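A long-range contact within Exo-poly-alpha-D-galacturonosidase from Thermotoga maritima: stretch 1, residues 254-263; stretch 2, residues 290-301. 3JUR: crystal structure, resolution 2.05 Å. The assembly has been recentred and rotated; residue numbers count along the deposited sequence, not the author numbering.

Stretch 1, residues 254-263: CRFDTGDDSV
Stretch 2 (290-301) VISQASHGGLVI

Two short parallel ladders, out of step by two residues, join these stretches, and the loops between them are fastened by serine hydroxyls and a histidine ring. The case illustrates how two parallel segments can stay in contact where strand pairing lapses.

At the first ladder, Phe256 (phi/psi -129/132) pairs with Val290 (-112/115), CA to CA 4.6 Å. Ile291 N gives a weak hydrogen bond to Phe256 O at 3.1 Å. Both side chains lie on the same sheet face, Phe256 m and Val290 t, bringing Phe256 CD2 to 3.7 Å from Val290 CG2 in a buried apolar contact.

Beyond it the chains remain side by side, with CA atoms of Asp257 and Ser292 4.6 Å apart. Both side chains are t, and Ser292 OG donates to Asp257 OD1 at 2.8 Å. A water donates to Asp257 OD1 (2.7 Å) and accepts from Ala294 N (3.0 Å), extending this polar link.

Further along the loops, Ser262 (m) and Ser295 (t) share a hydrogen bond, OG to OG 2.8 Å; both residues are buried, and a hydroxyl can give or accept, so the short side chains pair across the gap. Ser295 OG also accepts from Gly297 N at 3.3 Å. His296 (m, chi2 -161°) lays one ring face over Asp260 CA, 3.9 Å from the ring centroid, while His296 N donates to Asp260 O at 3.1 Å. A water bridges Asp260 OD1 (2.7 Å) and His296 ND1 (2.8 Å). Ser262 N donates to Gly297 O at 2.9 Å. At Gly297 (175/144), a CB would clash with Val300 CG2.

Pairing then resumes. Val263 (-118/117) pairs with Leu299 (-118/119), CA to CA 5.2 Å; Val263 N donates weakly to Gly298 O at 3.3 Å, and Val300 N returns a bond to Val263 O at 2.8 Å. Val263 (t) and Leu299 (t, chi2 p) share one sheet face, Val263 CG1 meeting Leu299 CD1 at 4.1 Å; both are buried, where branched apolar side chains fit. The two stretches together bury 795 Å², both sides summed.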

# COMPACT_ATOMS: atom_id res chain seq x y z
N CYS D 254 7.28 11.51 32.52
CA CYS D 254 8.15 12.69 32.43
C CYS D 254 7.99 13.44 31.10
O CYS D 254 7.58 12.87 30.09
CB CYS D 254 9.62 12.29 32.64
SG CYS D 254 9.99 11.48 34.23
N ARG D 255 8.34 14.73 31.13
CA ARG D 255 8.37 15.59 29.95
C ARG D 255 9.80 16.04 29.66
O ARG D 255 10.51 16.47 30.58
CB ARG D 255 7.46 16.82 30.16
CG ARG D 255 7.70 17.95 29.16
CD ARG D 255 6.72 17.94 28.00
NE ARG D 255 5.69 18.95 28.22
CZ ARG D 255 5.56 20.08 27.53
NH1 ARG D 255 6.38 20.36 26.52
NH2 ARG D 255 4.59 20.93 27.84
N PHE D 256 10.21 15.95 28.39
CA PHE D 256 11.59 16.25 27.97
C PHE D 256 11.67 17.23 26.80
O PHE D 256 11.00 17.05 25.78
CB PHE D 256 12.32 14.99 27.51
CG PHE D 256 12.42 13.91 28.55
CD1 PHE D 256 13.54 13.82 29.37
CD2 PHE D 256 11.42 12.95 28.66
CE1 PHE D 256 13.63 12.81 30.33
CE2 PHE D 256 11.51 11.93 29.59
CZ PHE D 256 12.61 11.86 30.44
N ASP D 257 12.54 18.22 26.96
CA ASP D 257 13.07 19.02 25.86
C ASP D 257 14.58 19.11 26.13
O ASP D 257 15.01 19.82 27.05
CB ASP D 257 12.43 20.40 25.85
CG ASP D 257 12.83 21.23 24.63
OD1 ASP D 257 13.57 20.73 23.75
OD2 ASP D 257 12.39 22.38 24.56
N THR D 258 15.37 18.36 25.35
CA THR D 258 16.79 18.17 25.66
C THR D 258 17.73 18.62 24.55
O THR D 258 17.36 18.62 23.38
CB THR D 258 17.11 16.71 26.03
OG1 THR D 258 16.74 15.82 24.97
CG2 THR D 258 16.38 16.30 27.29
N GLY D 259 18.95 19.00 24.93
CA GLY D 259 19.97 19.46 23.98
C GLY D 259 20.73 18.32 23.33
O GLY D 259 21.38 18.50 22.32
N ASP D 260 20.64 17.13 23.92
CA ASP D 260 21.26 15.95 23.34
C ASP D 260 20.27 14.80 23.49
O ASP D 260 19.05 15.01 23.41
CB ASP D 260 22.60 15.67 24.05
CG ASP D 260 23.61 14.98 23.15
OD1 ASP D 260 23.50 13.74 22.96
OD2 ASP D 260 24.54 15.65 22.65
N ASP D 261 20.76 13.58 23.71
CA ASP D 261 19.90 12.42 23.91
C ASP D 261 18.95 12.63 25.11
O ASP D 261 19.36 13.16 26.14
CB ASP D 261 20.75 11.18 24.12
CG ASP D 261 21.63 10.86 22.91
OD1 ASP D 261 21.14 10.96 21.77
OD2 ASP D 261 22.82 10.52 23.10
N SER D 262 17.69 12.21 24.97
CA SER D 262 16.71 12.46 26.03
C SER D 262 16.82 11.46 27.18
O SER D 262 17.10 11.85 28.32
CB SER D 262 15.28 12.49 25.47
OG SER D 262 15.09 13.62 24.64
N VAL D 263 16.60 10.18 26.89
CA VAL D 263 16.84 9.12 27.86
C VAL D 263 17.93 8.22 27.27
O VAL D 263 17.74 7.62 26.21
CB VAL D 263 15.55 8.31 28.16
CG1 VAL D 263 15.84 7.14 29.11
CG2 VAL D 263 14.48 9.22 28.73
N VAL D 290 8.33 13.37 24.97
CA VAL D 290 9.43 14.21 24.50
C VAL D 290 8.90 15.09 23.37
O VAL D 290 8.49 14.58 22.33
CB VAL D 290 10.64 13.36 23.99
CG1 VAL D 290 11.83 14.27 23.59
CG2 VAL D 290 11.07 12.34 25.05
N ILE D 291 8.87 16.40 23.58
CA ILE D 291 8.60 17.33 22.47
C ILE D 291 9.83 18.21 22.35
O ILE D 291 10.02 19.14 23.14
CB ILE D 291 7.32 18.17 22.67
CG1 ILE D 291 6.10 17.27 22.91
CG2 ILE D 291 7.10 19.10 21.47
CD1 ILE D 291 4.82 18.03 23.28
N SER D 292 10.68 17.88 21.39
CA SER D 292 12.03 18.42 21.37
C SER D 292 12.70 18.34 20.00
O SER D 292 13.23 17.29 19.62
CB SER D 292 12.88 17.70 22.43
OG SER D 292 14.16 18.28 22.53
N GLN D 293 12.68 19.45 19.28
CA GLN D 293 13.44 19.60 18.04
C GLN D 293 14.93 19.31 18.28
O GLN D 293 15.59 18.66 17.44
CB GLN D 293 13.27 21.01 17.50
CG GLN D 293 14.06 21.29 16.24
CD GLN D 293 13.19 21.28 15.01
OE1 GLN D 293 12.78 22.34 14.52
NE2 GLN D 293 12.89 20.08 14.49
N ALA D 294 15.44 19.77 19.42
CA ALA D 294 16.86 19.65 19.75
C ALA D 294 17.33 18.24 20.14
O ALA D 294 18.52 17.94 20.05
CB ALA D 294 17.22 20.67 20.85
N SER D 295 16.40 17.38 20.58
CA SER D 295 16.77 16.05 21.07
C SER D 295 17.44 15.19 20.01
O SER D 295 16.96 15.08 18.89
CB SER D 295 15.54 15.31 21.63
OG SER D 295 15.89 13.99 22.02
N HIS D 296 18.55 14.56 20.38
CA HIS D 296 19.31 13.67 19.49
C HIS D 296 18.75 12.25 19.45
O HIS D 296 19.21 11.42 18.65
CB HIS D 296 20.78 13.64 19.91
CG HIS D 296 21.50 14.94 19.69
ND1 HIS D 296 22.88 15.01 19.65
CD2 HIS D 296 21.05 16.20 19.50
CE1 HIS D 296 23.24 16.27 19.44
NE2 HIS D 296 22.15 17.01 19.34
N GLY D 297 17.79 11.96 20.32
CA GLY D 297 17.19 10.64 20.40
C GLY D 297 16.19 10.53 21.55
O GLY D 297 16.39 11.12 22.61
N GLY D 298 15.13 9.77 21.33
CA GLY D 298 14.10 9.58 22.34
C GLY D 298 14.53 8.55 23.37
O GLY D 298 14.60 8.86 24.57
N LEU D 299 14.79 7.34 22.90
CA LEU D 299 15.41 6.29 23.71
C LEU D 299 16.74 5.91 23.10
O LEU D 299 16.80 5.44 21.96
CB LEU D 299 14.52 5.05 23.82
CG LEU D 299 15.16 4.06 24.82
CD1 LEU D 299 14.80 4.40 26.29
CD2 LEU D 299 14.87 2.63 24.50
N VAL D 300 17.81 6.10 23.87
CA VAL D 300 19.16 5.93 23.36
C VAL D 300 19.94 4.93 24.21
O VAL D 300 19.82 4.92 25.44
CB VAL D 300 19.89 7.29 23.26
CG1 VAL D 300 21.26 7.16 22.58
CG2 VAL D 300 19.05 8.29 22.50
N ILE D 301 20.71 4.06 23.55
CA ILE D 301 21.65 3.19 24.26
C ILE D 301 23.06 3.55 23.77
O ILE D 301 23.30 3.63 22.56
CB ILE D 301 21.38 1.66 24.04
CG1 ILE D 301 19.88 1.30 24.06
CG2 ILE D 301 22.16 0.83 25.05
CD1 ILE D 301 19.17 1.47 25.39
O HOH W 1 8.88 19.38 25.94
O HOH W 2 13.94 21.65 21.29
O HOH W 3 20.68 19.49 19.37
O HOH W 4 24.28 12.72 20.54